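Local coordinates for Carboxylesterase/phospholipase family protein (Francisella tularensis subsp. tularensis, PDB 4F21) that probably hydrolyses ester bonds as a serine hydrolase of the carboxylesterase/phospholipase family, with the alpha/beta hydrolase fold, at residues H51-V54 with D55-N58; S112-A115 with K116-L120; A146-T149 with A150-S153; L167-W170 with D171-K174; S227-M230 with E231-K234. All coordinates share one frame; numbering follows the deposited sequence.

Contact 1: residues H51-V54 with D55-N58; sequences HDFV and DIVN
Phe53 and Ile56, three residues apart, run alongside each other, with CD1 of Ile56 meeting CD2 of the Phe53 ring obliquely at 3.5 Å. The ring comes to stand beside Ile56 because Phe53 CG is anti to its own carbonyl carbon (chi1 -72°). CD2 of His51 sits over the centre of one face of this ring. Trp42 and Phe139 meet the same ring with steeply inclined planes, and Phe71 and Val228 also touch it, so Phe53 is buried among aromatic and aliphatic neighbours.

Ile56 N donates to Phe53 O over 2.9 Å, an i to i+3 bond. Two residues further on, Asn58 N bonds in the same i to i+3 way to Asp55 O. Before the turn, a weak bond runs from Phe53 N to His51 O, and Asp52 OD1 accepts a weak bond from Val54 N at 3.4 Å.

Val54 faces strands 27-30 and 67-72 through Glu28, Met30 and Phe71. The whole is an inverse gamma turn centred on Asp52 leading into a short 3-10 segment, within the loop joining strands 38-44 and 67-72 of the alpha/beta hydrolase sheet.

Contact 2: residues S112-A115 with K116-L120; sequences SSIA and KVNKL
Asn118 uses both its backbone and its side chain on one acceptor, Ile114 O. Its backbone N donates at 2.8 Å, while its ND2 adds a weak bond of 3.4 Å to the same oxygen. The amide thus folds back along the helix, and ND2 also packs against CG2 of Ile114, the two side chains running alongside each other. The other end of the amide, OD1, accepts a weak bond from Arg155.

The remaining carbonyls of the first segment are taken up in regular i to i+4 fashion. Lys116 N donates to Ser112 O and Val117 N to Ser113 O. Lys119 N reaches Ala115 O at 2.7 Å. Leu120 N continues the series onto Lys116 O.

Lys116 starts with CG anti to its carbonyl carbon (chi1 -58°) and is extended from there. Its methylene chain therefore runs back over the preceding turn, with CG 3.3 Å from Ser112 O and CD 3.7 Å from Ser113 CA. This delivers NZ to Asp75 O, which accepts a weak bond, while Ser113 OG is hydrogen-bonded to Ile76 O.

Ile114 and Asn118 turn to helix 144-150, whereas Ser113 and Lys116 reach the loop at Asp75-Ile76. The chemistry is thus that of a regular alpha-helix whose carbonyls from Ser112 to Lys116 are each taken by an N-H four residues on, and whose polar side chains add hydrogen bonds to the loops packed beside it.

Contact 3: residues A146-T149 with A150-S153; sequences ATYT and AITS
The i to i+4 hydrogen bonding of helix 144-150 gives way to tighter turns between Thr149 and Ser153. Ala150 N still binds Ala146 O at 3.2 Å, and Ile151 N binds Thr147 O at 3.0 Å. The next step shortens: Thr152 N donates to Thr149 O at 2.9 Å, an i to i+3 bond. Ser153 N also approaches that oxygen, in a weak and strongly bent bond. Ala150 O, near the helix end, accepts a hydrogen bond from Asn181 ND2.

Thr152 brings its hydroxyl back over the last turn. With OG1 held between backbone N and carbonyl carbon (chi1 60°), it stands 2.7 Å from Tyr148 O and 3.0 Å from Thr149 O; its one proton could serve either carbonyl. The Thr149 hydroxyl binds Ile145 O one turn earlier, and that of Ser153 binds Arg155 O.

Ile151 flanks Tyr148, its CD1 coming to the edge of the tyrosine ring; Ile151 CD1 lies 3.9 Å from Tyr148 CD1. Beyond this pair the ring stacks on Phe173, and its hydroxyl faces Pro168 O at a doubtfully short distance, probably a hydrogen bond.

Thr147 and Ala150 pack against strand 159-163, and Ala146, Thr149 and Ala150 against strand 134-139; Thr149 also meets helix 111-126. The arrangement is the C-terminal end of a helix in the crossover between these two parallel strands, a beta-alpha-beta unit of the alpha/beta hydrolase fold.

Contact 4: residues L167-W170 with D171-K174; sequences LPAW and DNFK
Ala169 O, at the N-cap position of the short helix 170-173, is approached by three groups of the following turn. Asn172 N donates to it at 3.0 Å, from 60° outside the carbonyl plane, and Phe173 N adds a weak bond at 3.3 Å. The third is the edge of the Phe173 ring, whose CD2 comes within 3.0 Å of the oxygen and near the ring plane. The same ring packs on the methyl group, with CE2 3.6 Å from Ala169 CB.

Trp170 and Lys174 form the second part of the contact and cross at about a right angle. CB of Lys174 lies over one indole face, offset toward the rim. Its chain bends at chi3 (-53°), bringing CE to 3.8 Å from NE1 of Trp170. From there NZ also faces Asp171 OD1 in a long salt bridge of 3.8 Å.

Trp170 also touches Ser212 and, on helix 199-210, Lys208, while Phe173 reaches Asn111 and Ile114 of helix 111-126. This is a single helical turn that starts after Ala169 at its N-cap position, at the surface of the alpha/beta hydrolase fold, following strand 159-163 and packed against helices 111-126, 144-150 and 199-210.

Contact 5: residues S227-M230 with E231-K234; sequences SVCM and EEIK
Cys229 carries its SG between backbone N and carbonyl carbon (chi1 65°), while Glu232 is extended with CG anti to its backbone N (chi1 -178°). These torsions close a capping box at the start of helix 230-243, each side chain reaching the other's backbone N. Glu232 N donates to Cys229 SG at 3.5 Å with an N-H...S angle of 156°, and Cys229 N returns a weak bond of 3.5 Å to Glu232 OE1. SG also lies against CB of Glu232, so the cap is packed as well as bonded. The N-terminal helix end would probably favour the negative charge on Glu232.

Behind the cap the helix takes up its regular bonding. Ile233 N binds Cys229 O and Lys234 N binds Met230 O, both at 3.1 Å.

The apolar part gathers on Ile233. Val228 meets it at about a right angle, CG1 touching CG1 of Ile233 at 3.8 Å. The Met230 methyl CE folds back onto CB and CG2 of the same isoleucine.

Tyr221 and Met224 pack on Cys229 and Glu232, tying the helix start to strand 216-221. The segment directly follows His226, which with Ser140 and Asp194 probably forms the catalytic triad expected of a serine hydrolase. Elsewhere, Val228 touches Phe53 and Ile233 touches Ile56, while CD1 of Ile233 also lies 3.8 Å from Val228 CG1.

Overall arrangement
The five contacts follow one another along the chain and form two groups. Contacts 2, 3 and 4 touch one another: helix 111-126 packs on helix 144-150 through Ile114 and Thr149, Tyr148 meets Phe173 of helix 170-173 and the preceding Pro168, and Ile114 reaches Phe173 as well. Contact centres lie 10 Å (2 to 3) and 12 Å (3 to 4) apart. Contacts 1 and 5, though distant in sequence, touch through Phe53 with Val228 and Ile56 with Ile233, their centres 12 Å apart. Helices 111-126 and 144-150 pack on one face of the mixed sheet, while helix 230-243 and the 51-58 loop lie on the other, as in alpha/beta hydrolases.

Contact 1: residues H51-V54 with D55-N58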
loop_
_atom_site.group_PDB
_atom_site.type_symbol
_atom_site.label_atom_id
_atom_site.label_comp_id
_atom_site.label_asym_id
_atom_site.label_seq_id
_atom_site.Cartn_x
_atom_site.Cartn_y
_atom_site.Cartn_z
ATOM N N HIS A 51 -0.164 -0.209 -13.042
ATOM C CA HIS A 51 0.977 0.471 -13.650
ATOM C C HIS A 51 2.306 -0.207 -13.314
ATOM O O HIS A 51 2.462 -0.809 -12.251
ATOM C CB HIS A 51 1.012 1.945 -13.231
ATOM C CG HIS A 51 2.181 2.703 -13.781
ATOM N ND1 HIS A 51 2.187 3.248 -15.047
ATOM C CD2 HIS A 51 3.386 3.000 -13.238
ATOM C CE1 HIS A 51 3.343 3.852 -15.258
ATOM N NE2 HIS A 51 4.089 3.716 -14.176
ATOM N N ASP A 52 3.256 -0.101 -14.238
ATOM C CA ASP A 52 4.569 -0.714 -14.085
ATOM C C ASP A 52 5.535 0.214 -13.351
ATOM O O ASP A 52 6.305 0.941 -13.979
ATOM C CB ASP A 52 5.131 -1.069 -15.463
ATOM C CG ASP A 52 6.263 -2.069 -15.391
ATOM O OD1 ASP A 52 6.795 -2.287 -14.284
ATOM O OD2 ASP A 52 6.620 -2.636 -16.444
ATOM N N PHE A 53 5.498 0.171 -12.021
ATOM C CA PHE A 53 6.327 1.036 -11.182
ATOM C C PHE A 53 7.757 0.537 -11.014
ATOM O O PHE A 53 8.489 1.038 -10.163
ATOM C CB PHE A 53 5.711 1.173 -9.792
ATOM C CG PHE A 53 4.463 2.001 -9.755
ATOM C CD1 PHE A 53 3.220 1.403 -9.853
ATOM C CD2 PHE A 53 4.534 3.377 -9.599
ATOM C CE1 PHE A 53 2.070 2.164 -9.805
ATOM C CE2 PHE A 53 3.389 4.145 -9.551
ATOM C CZ PHE A 53 2.154 3.537 -9.655
ATOM N N VAL A 54 8.149 -0.454 -11.807
ATOM C CA VAL A 54 9.486 -1.034 -11.704
ATOM C C VAL A 54 10.566 0.032 -11.881
ATOM O O VAL A 54 11.611 -0.017 -11.232
ATOM C CB VAL A 54 9.680 -2.201 -12.706
ATOM C CG1 VAL A 54 11.149 -2.567 -12.848
ATOM C CG2 VAL A 54 8.875 -3.414 -12.264
ATOM N N ASP A 55 10.284 1.014 -12.730
ATOM C CA ASP A 55 11.210 2.118 -12.979
ATOM C C ASP A 55 11.300 3.145 -11.847
ATOM O O ASP A 55 12.264 3.906 -11.777
ATOM C CB ASP A 55 10.853 2.830 -14.284
ATOM C CG ASP A 55 9.449 3.422 -14.275
ATOM O OD1 ASP A 55 8.967 3.758 -15.370
ATOM O OD2 ASP A 55 8.823 3.553 -13.201
ATOM N N ILE A 56 10.292 3.165 -10.976
ATOM C CA ILE A 56 10.171 4.169 -9.914
ATOM C C ILE A 56 11.468 4.370 -9.128
ATOM O O ILE A 56 11.733 5.451 -8.602
ATOM C CB ILE A 56 9.007 3.814 -8.947
ATOM C CG1 ILE A 56 8.126 5.029 -8.682
ATOM C CG2 ILE A 56 9.512 3.202 -7.643
ATOM C CD1 ILE A 56 7.051 4.767 -7.673
ATOM N N VAL A 57 12.279 3.320 -9.085
ATOM C CA VAL A 57 13.540 3.315 -8.363
ATOM C C VAL A 57 14.496 4.417 -8.828
ATOM O O VAL A 57 15.165 5.054 -8.012
ATOM C CB VAL A 57 14.197 1.924 -8.466
ATOM C CG1 VAL A 57 15.712 2.022 -8.529
ATOM C CG2 VAL A 57 13.745 1.066 -7.308
ATOM N N ASN A 58 14.535 4.661 -10.134
ATOM C CA ASN A 58 15.415 5.688 -10.683
ATOM C C ASN A 58 14.893 7.099 -10.435
ATOM O O ASN A 58 15.512 8.075 -10.859
ATOM C CB ASN A 58 15.621 5.480 -12.184
ATOM C CG ASN A 58 15.128 4.131 -12.660
ATOM O OD1 ASN A 58 15.412 3.101 -12.049
ATOM N ND2 ASN A 58 14.374 4.131 -13.753
#

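Contact 2: residues S112-A115 with K116-L120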
loop_
_atom_site.group_PDB
_atom_site.type_symbol
_atom_site.label_atom_id
_atom_site.label_comp_id
_atom_site.label_asym_id
_atom_site.label_seq_id
_atom_site.Cartn_x
_atom_site.Cartn_y
_atom_site.Cartn_z
ATOM N N SER A 112 -6.665 -13.883 1.172
ATOM C CA SER A 112 -5.682 -14.722 0.497
ATOM C C SER A 112 -4.494 -13.884 0.056
ATOM O O SER A 112 -3.348 -14.193 0.397
ATOM C CB SER A 112 -6.311 -15.422 -0.711
ATOM O OG SER A 112 -6.843 -14.483 -1.628
ATOM N N SER A 113 -4.787 -12.804 -0.666
ATOM C CA SER A 113 -3.756 -11.898 -1.157
ATOM C C SER A 113 -2.887 -11.410 -0.008
ATOM O O SER A 113 -1.655 -11.419 -0.102
ATOM C CB SER A 113 -4.384 -10.710 -1.881
ATOM O OG SER A 113 -3.384 -9.880 -2.436
ATOM N N ILE A 114 -3.537 -11.016 1.087
ATOM C CA ILE A 114 -2.824 -10.562 2.273
ATOM C C ILE A 114 -1.830 -11.630 2.689
ATOM O O ILE A 114 -0.641 -11.347 2.864
ATOM C CB ILE A 114 -3.782 -10.270 3.444
ATOM C CG1 ILE A 114 -4.656 -9.053 3.132
ATOM C CG2 ILE A 114 -3.004 -10.058 4.735
ATOM C CD1 ILE A 114 -5.631 -8.701 4.233
ATOM N N ALA A 115 -2.317 -12.865 2.792
ATOM C CA ALA A 115 -1.484 -13.983 3.212
ATOM C C ALA A 115 -0.279 -14.110 2.295
ATOM O O ALA A 115 0.836 -14.371 2.759
ATOM C CB ALA A 115 -2.281 -15.275 3.226
ATOM N N LYS A 116 -0.503 -13.890 0.998
ATOM C CA LYS A 116 0.582 -13.969 0.031
ATOM C C LYS A 116 1.667 -13.010 0.481
ATOM O O LYS A 116 2.815 -13.417 0.696
ATOM C CB LYS A 116 0.096 -13.622 -1.377
ATOM C CG LYS A 116 -1.032 -14.513 -1.876
ATOM C CD LYS A 116 -1.597 -14.023 -3.200
ATOM C CE LYS A 116 -2.817 -14.832 -3.615
ATOM N NZ LYS A 116 -3.493 -14.252 -4.810
ATOM N N VAL A 117 1.278 -11.753 0.688
ATOM C CA VAL A 117 2.210 -10.737 1.157
ATOM C C VAL A 117 2.867 -11.212 2.446
ATOM O O VAL A 117 4.086 -11.118 2.594
ATOM C CB VAL A 117 1.522 -9.372 1.382
ATOM C CG1 VAL A 117 2.500 -8.375 1.988
ATOM C CG2 VAL A 117 0.948 -8.839 0.071
ATOM N N ASN A 118 2.064 -11.771 3.347
ATOM C CA ASN A 118 2.590 -12.264 4.612
ATOM C C ASN A 118 3.695 -13.266 4.357
ATOM O O ASN A 118 4.787 -13.146 4.922
ATOM C CB ASN A 118 1.489 -12.872 5.482
ATOM C CG ASN A 118 0.978 -11.903 6.529
ATOM O OD1 ASN A 118 1.574 -11.755 7.595
ATOM N ND2 ASN A 118 -0.128 -11.232 6.228
ATOM N N LYS A 119 3.425 -14.211 3.458
ATOM C CA LYS A 119 4.425 -15.204 3.095
ATOM C C LYS A 119 5.678 -14.496 2.618
ATOM O O LYS A 119 6.777 -14.788 3.095
ATOM C CB LYS A 119 3.900 -16.160 2.022
ATOM C CG LYS A 119 2.989 -17.248 2.564
ATOM C CD LYS A 119 2.747 -18.335 1.532
ATOM C CE LYS A 119 2.022 -19.520 2.153
ATOM N NZ LYS A 119 1.948 -20.686 1.227
ATOM N N LEU A 120 5.495 -13.535 1.711
ATOM C CA LEU A 120 6.604 -12.743 1.195
ATOM C C LEU A 120 7.378 -12.122 2.348
ATOM O O LEU A 120 8.610 -12.196 2.384
ATOM C CB LEU A 120 6.104 -11.651 0.247
ATOM C CG LEU A 120 6.039 -11.968 -1.249
ATOM C CD1 LEU A 120 5.371 -10.830 -2.007
ATOM C CD2 LEU A 120 7.433 -12.228 -1.799
#

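Contact 3: residues A146-T149 with A150-S153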
loop_
_atom_site.group_PDB
_atom_site.type_symbol
_atom_site.label_atom_id
_atom_site.label_comp_id
_atom_site.label_asym_id
_atom_site.label_seq_id
_atom_site.Cartn_x
_atom_site.Cartn_y
_atom_site.Cartn_z
ATOM N N ALA A 146 -1.767 -3.544 1.354
ATOM C CA ALA A 146 -0.585 -3.102 2.089
ATOM C C ALA A 146 -0.953 -2.638 3.491
ATOM O O ALA A 146 -0.297 -2.995 4.474
ATOM C CB ALA A 146 0.124 -1.995 1.333
ATOM N N THR A 147 -2.008 -1.833 3.571
ATOM C CA THR A 147 -2.475 -1.300 4.842
ATOM C C THR A 147 -3.044 -2.418 5.705
ATOM O O THR A 147 -2.482 -2.740 6.756
ATOM C CB THR A 147 -3.525 -0.188 4.631
ATOM O OG1 THR A 147 -2.909 0.931 3.979
ATOM C CG2 THR A 147 -4.096 0.273 5.954
ATOM N N TYR A 148 -4.141 -3.017 5.234
ATOM C CA TYR A 148 -4.819 -4.121 5.923
ATOM C C TYR A 148 -3.867 -5.200 6.411
ATOM O O TYR A 148 -4.032 -5.727 7.509
ATOM C CB TYR A 148 -5.867 -4.766 5.012
ATOM C CG TYR A 148 -7.232 -4.117 5.066
ATOM C CD1 TYR A 148 -7.717 -3.563 6.242
ATOM C CD2 TYR A 148 -8.037 -4.064 3.937
ATOM C CE1 TYR A 148 -8.965 -2.971 6.290
ATOM C CE2 TYR A 148 -9.280 -3.478 3.974
ATOM C CZ TYR A 148 -9.741 -2.933 5.152
ATOM O OH TYR A 148 -10.983 -2.347 5.184
ATOM N N THR A 149 -2.882 -5.535 5.585
ATOM C CA THR A 149 -1.868 -6.507 5.964
ATOM C C THR A 149 -1.103 -6.036 7.197
ATOM O O THR A 149 -1.083 -6.717 8.226
ATOM C CB THR A 149 -0.868 -6.752 4.818
ATOM O OG1 THR A 149 -1.552 -7.336 3.702
ATOM C CG2 THR A 149 0.249 -7.681 5.274
ATOM N N ALA A 150 -0.500 -4.856 7.092
ATOM C CA ALA A 150 0.374 -4.348 8.144
ATOM C C ALA A 150 -0.352 -4.166 9.472
ATOM O O ALA A 150 0.222 -4.398 10.537
ATOM C CB ALA A 150 1.031 -3.051 7.706
ATOM N N ILE A 151 -1.617 -3.765 9.407
ATOM C CA ILE A 151 -2.396 -3.542 10.621
ATOM C C ILE A 151 -2.991 -4.835 11.177
ATOM O O ILE A 151 -3.608 -4.826 12.239
ATOM C CB ILE A 151 -3.511 -2.497 10.411
ATOM C CG1 ILE A 151 -4.609 -3.054 9.508
ATOM C CG2 ILE A 151 -2.937 -1.211 9.836
ATOM C CD1 ILE A 151 -5.773 -2.107 9.333
ATOM N N THR A 152 -2.801 -5.941 10.461
ATOM C CA THR A 152 -3.204 -7.254 10.964
ATOM C C THR A 152 -1.984 -8.161 11.071
ATOM O O THR A 152 -2.068 -9.291 11.556
ATOM C CB THR A 152 -4.257 -7.921 10.067
ATOM O OG1 THR A 152 -3.721 -8.100 8.751
ATOM C CG2 THR A 152 -5.514 -7.066 9.996
ATOM N N SER A 153 -0.849 -7.649 10.606
ATOM C CA SER A 153 0.419 -8.350 10.712
ATOM C C SER A 153 0.723 -8.616 12.176
ATOM O O SER A 153 0.770 -7.695 12.990
ATOM C CB SER A 153 1.537 -7.514 10.089
ATOM O OG SER A 153 2.800 -8.134 10.244
#

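Contact 4: residues L167-W170 with D171-K174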
loop_
_atom_site.group_PDB
_atom_site.type_symbol
_atom_site.label_atom_id
_atom_site.label_comp_id
_atom_site.label_asym_id
_atom_site.label_seq_id
_atom_site.Cartn_x
_atom_site.Cartn_y
_atom_site.Cartn_z
ATOM N N LEU A 167 -10.540 2.305 1.388
ATOM C CA LEU A 167 -10.504 1.280 2.424
ATOM C C LEU A 167 -11.788 0.452 2.429
ATOM O O LEU A 167 -12.719 0.758 3.172
ATOM C CB LEU A 167 -10.285 1.930 3.791
ATOM C CG LEU A 167 -9.491 1.149 4.836
ATOM C CD1 LEU A 167 -8.207 0.604 4.234
ATOM C CD2 LEU A 167 -9.176 2.035 6.029
ATOM N N PRO A 168 -11.839 -0.603 1.597
ATOM C CA PRO A 168 -13.033 -1.440 1.439
ATOM C C PRO A 168 -13.154 -2.484 2.539
ATOM O O PRO A 168 -12.164 -2.783 3.206
ATOM C CB PRO A 168 -12.778 -2.141 0.106
ATOM C CG PRO A 168 -11.310 -2.302 0.075
ATOM C CD PRO A 168 -10.740 -1.062 0.731
ATOM N N ALA A 169 -14.357 -3.027 2.711
ATOM C CA ALA A 169 -14.620 -4.077 3.695
ATOM C C ALA A 169 -14.091 -3.721 5.081
ATOM O O ALA A 169 -13.601 -4.585 5.807
ATOM C CB ALA A 169 -14.041 -5.406 3.227
ATOM N N TRP A 170 -14.195 -2.444 5.436
ATOM C CA TRP A 170 -13.712 -1.957 6.723
ATOM C C TRP A 170 -14.405 -2.665 7.885
ATOM O O TRP A 170 -13.831 -2.806 8.961
ATOM C CB TRP A 170 -13.883 -0.437 6.821
ATOM C CG TRP A 170 -13.521 0.145 8.160
ATOM C CD1 TRP A 170 -14.381 0.649 9.093
ATOM C CD2 TRP A 170 -12.206 0.278 8.715
ATOM N NE1 TRP A 170 -13.682 1.090 10.190
ATOM C CE2 TRP A 170 -12.346 0.873 9.983
ATOM C CE3 TRP A 170 -10.925 -0.047 8.260
ATOM C CZ2 TRP A 170 -11.256 1.150 10.802
ATOM C CZ3 TRP A 170 -9.844 0.231 9.074
ATOM C CH2 TRP A 170 -10.015 0.823 10.330
ATOM N N ASP A 171 -15.631 -3.125 7.655
ATOM C CA ASP A 171 -16.373 -3.864 8.670
ATOM C C ASP A 171 -15.789 -5.256 8.926
ATOM O O ASP A 171 -15.787 -5.733 10.061
ATOM C CB ASP A 171 -17.854 -3.965 8.295
ATOM C CG ASP A 171 -18.654 -2.763 8.753
ATOM O OD1 ASP A 171 -18.044 -1.697 8.984
ATOM O OD2 ASP A 171 -19.892 -2.882 8.884
ATOM N N ASN A 172 -15.293 -5.899 7.873
ATOM C CA ASN A 172 -14.756 -7.253 7.987
ATOM C C ASN A 172 -13.355 -7.331 8.584
ATOM O O ASN A 172 -12.961 -8.367 9.121
ATOM C CB ASN A 172 -14.760 -7.951 6.625
ATOM C CG ASN A 172 -16.103 -8.562 6.285
ATOM O OD1 ASN A 172 -16.902 -8.869 7.170
ATOM N ND2 ASN A 172 -16.354 -8.750 4.999
ATOM N N PHE A 173 -12.605 -6.236 8.491
ATOM C CA PHE A 173 -11.202 -6.250 8.885
ATOM C C PHE A 173 -10.891 -5.388 10.112
ATOM O O PHE A 173 -9.762 -5.382 10.597
ATOM C CB PHE A 173 -10.320 -5.811 7.711
ATOM C CG PHE A 173 -10.363 -6.744 6.529
ATOM C CD1 PHE A 173 -9.385 -7.710 6.355
ATOM C CD2 PHE A 173 -11.374 -6.646 5.585
ATOM C CE1 PHE A 173 -9.418 -8.563 5.267
ATOM C CE2 PHE A 173 -11.413 -7.498 4.497
ATOM C CZ PHE A 173 -10.435 -8.457 4.338
ATOM N N LYS A 174 -11.890 -4.670 10.614
ATOM C CA LYS A 174 -11.673 -3.717 11.703
ATOM C C LYS A 174 -11.327 -4.372 13.042
ATOM O O LYS A 174 -10.621 -3.782 13.860
ATOM C CB LYS A 174 -12.889 -2.800 11.868
ATOM C CG LYS A 174 -14.183 -3.535 12.175
ATOM C CD LYS A 174 -15.399 -2.672 11.884
ATOM C CE LYS A 174 -15.313 -1.330 12.580
ATOM N NZ LYS A 174 -16.490 -0.484 12.253
#

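Contact 5: residues S227-M230 with E231-K234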
loop_
_atom_site.group_PDB
_atom_site.type_symbol
_atom_site.label_atom_id
_atom_site.label_comp_id
_atom_site.label_asym_id
_atom_site.label_seq_id
_atom_site.Cartn_x
_atom_site.Cartn_y
_atom_site.Cartn_z
ATOM N N SER A 227 -3.032 8.808 -10.625
ATOM C CA SER A 227 -1.665 8.595 -11.077
ATOM C C SER A 227 -0.652 8.929 -9.987
ATOM O O SER A 227 -1.014 9.128 -8.830
ATOM C CB SER A 227 -1.390 9.454 -12.313
ATOM O OG SER A 227 -1.637 10.827 -12.051
ATOM N N VAL A 228 0.620 8.988 -10.368
ATOM C CA VAL A 228 1.686 9.402 -9.465
ATOM C C VAL A 228 2.499 10.506 -10.124
ATOM O O VAL A 228 3.005 10.329 -11.233
ATOM C CB VAL A 228 2.621 8.219 -9.118
ATOM C CG1 VAL A 228 3.852 8.694 -8.372
ATOM C CG2 VAL A 228 1.878 7.166 -8.305
ATOM N N CYS A 229 2.624 11.640 -9.438
ATOM C CA CYS A 229 3.348 12.789 -9.973
ATOM C C CYS A 229 4.776 12.887 -9.434
ATOM O O CYS A 229 5.252 12.009 -8.712
ATOM C CB CYS A 229 2.588 14.082 -9.695
ATOM S SG CYS A 229 2.462 14.482 -7.949
ATOM N N MET A 230 5.441 13.951 -9.805
ATOM C CA MET A 230 6.838 14.126 -9.485
ATOM C C MET A 230 7.087 14.640 -8.076
ATOM O O MET A 230 8.038 14.243 -7.453
ATOM C CB MET A 230 7.529 14.970 -10.555
ATOM C CG MET A 230 7.995 14.199 -11.769
ATOM S SD MET A 230 9.525 13.186 -11.648
ATOM C CE MET A 230 9.154 12.138 -10.282
ATOM N N GLU A 231 6.215 15.505 -7.582
ATOM C CA GLU A 231 6.274 16.026 -6.219
ATOM C C GLU A 231 6.001 14.868 -5.268
ATOM O O GLU A 231 6.670 14.702 -4.242
ATOM C CB GLU A 231 5.211 17.114 -6.018
ATOM C CG GLU A 231 5.255 18.229 -7.073
ATOM C CD GLU A 231 6.486 19.115 -6.948
ATOM O OE1 GLU A 231 7.140 19.082 -5.884
ATOM O OE2 GLU A 231 6.800 19.839 -7.918
ATOM N N GLU A 232 5.032 14.042 -5.648
ATOM C CA GLU A 232 4.678 12.851 -4.886
ATOM C C GLU A 232 5.850 11.885 -4.832
ATOM O O GLU A 232 6.115 11.300 -3.799
ATOM C CB GLU A 232 3.463 12.164 -5.504
ATOM C CG GLU A 232 2.988 10.945 -4.744
ATOM C CD GLU A 232 1.683 10.410 -5.284
ATOM O OE1 GLU A 232 1.237 10.894 -6.348
ATOM O OE2 GLU A 232 1.101 9.509 -4.646
ATOM N N ILE A 233 6.554 11.729 -5.950
ATOM C CA ILE A 233 7.723 10.855 -6.003
ATOM C C ILE A 233 8.795 11.348 -5.035
ATOM O O ILE A 233 9.404 10.562 -4.302
ATOM C CB ILE A 233 8.291 10.764 -7.430
ATOM C CG1 ILE A 233 7.486 9.761 -8.255
ATOM C CG2 ILE A 233 9.734 10.324 -7.408
ATOM C CD1 ILE A 233 7.632 8.337 -7.776
ATOM N N LYS A 234 9.000 12.661 -5.027
ATOM C CA LYS A 234 9.895 13.282 -4.057
ATOM C C LYS A 234 9.472 12.949 -2.627
ATOM O O LYS A 234 10.308 12.584 -1.799
ATOM C CB LYS A 234 9.934 14.803 -4.246
ATOM C CG LYS A 234 10.772 15.529 -3.205
ATOM C CD LYS A 234 10.396 17.000 -3.098
ATOM C CE LYS A 234 11.197 17.679 -1.992
ATOM N NZ LYS A 234 10.730 19.070 -1.727
#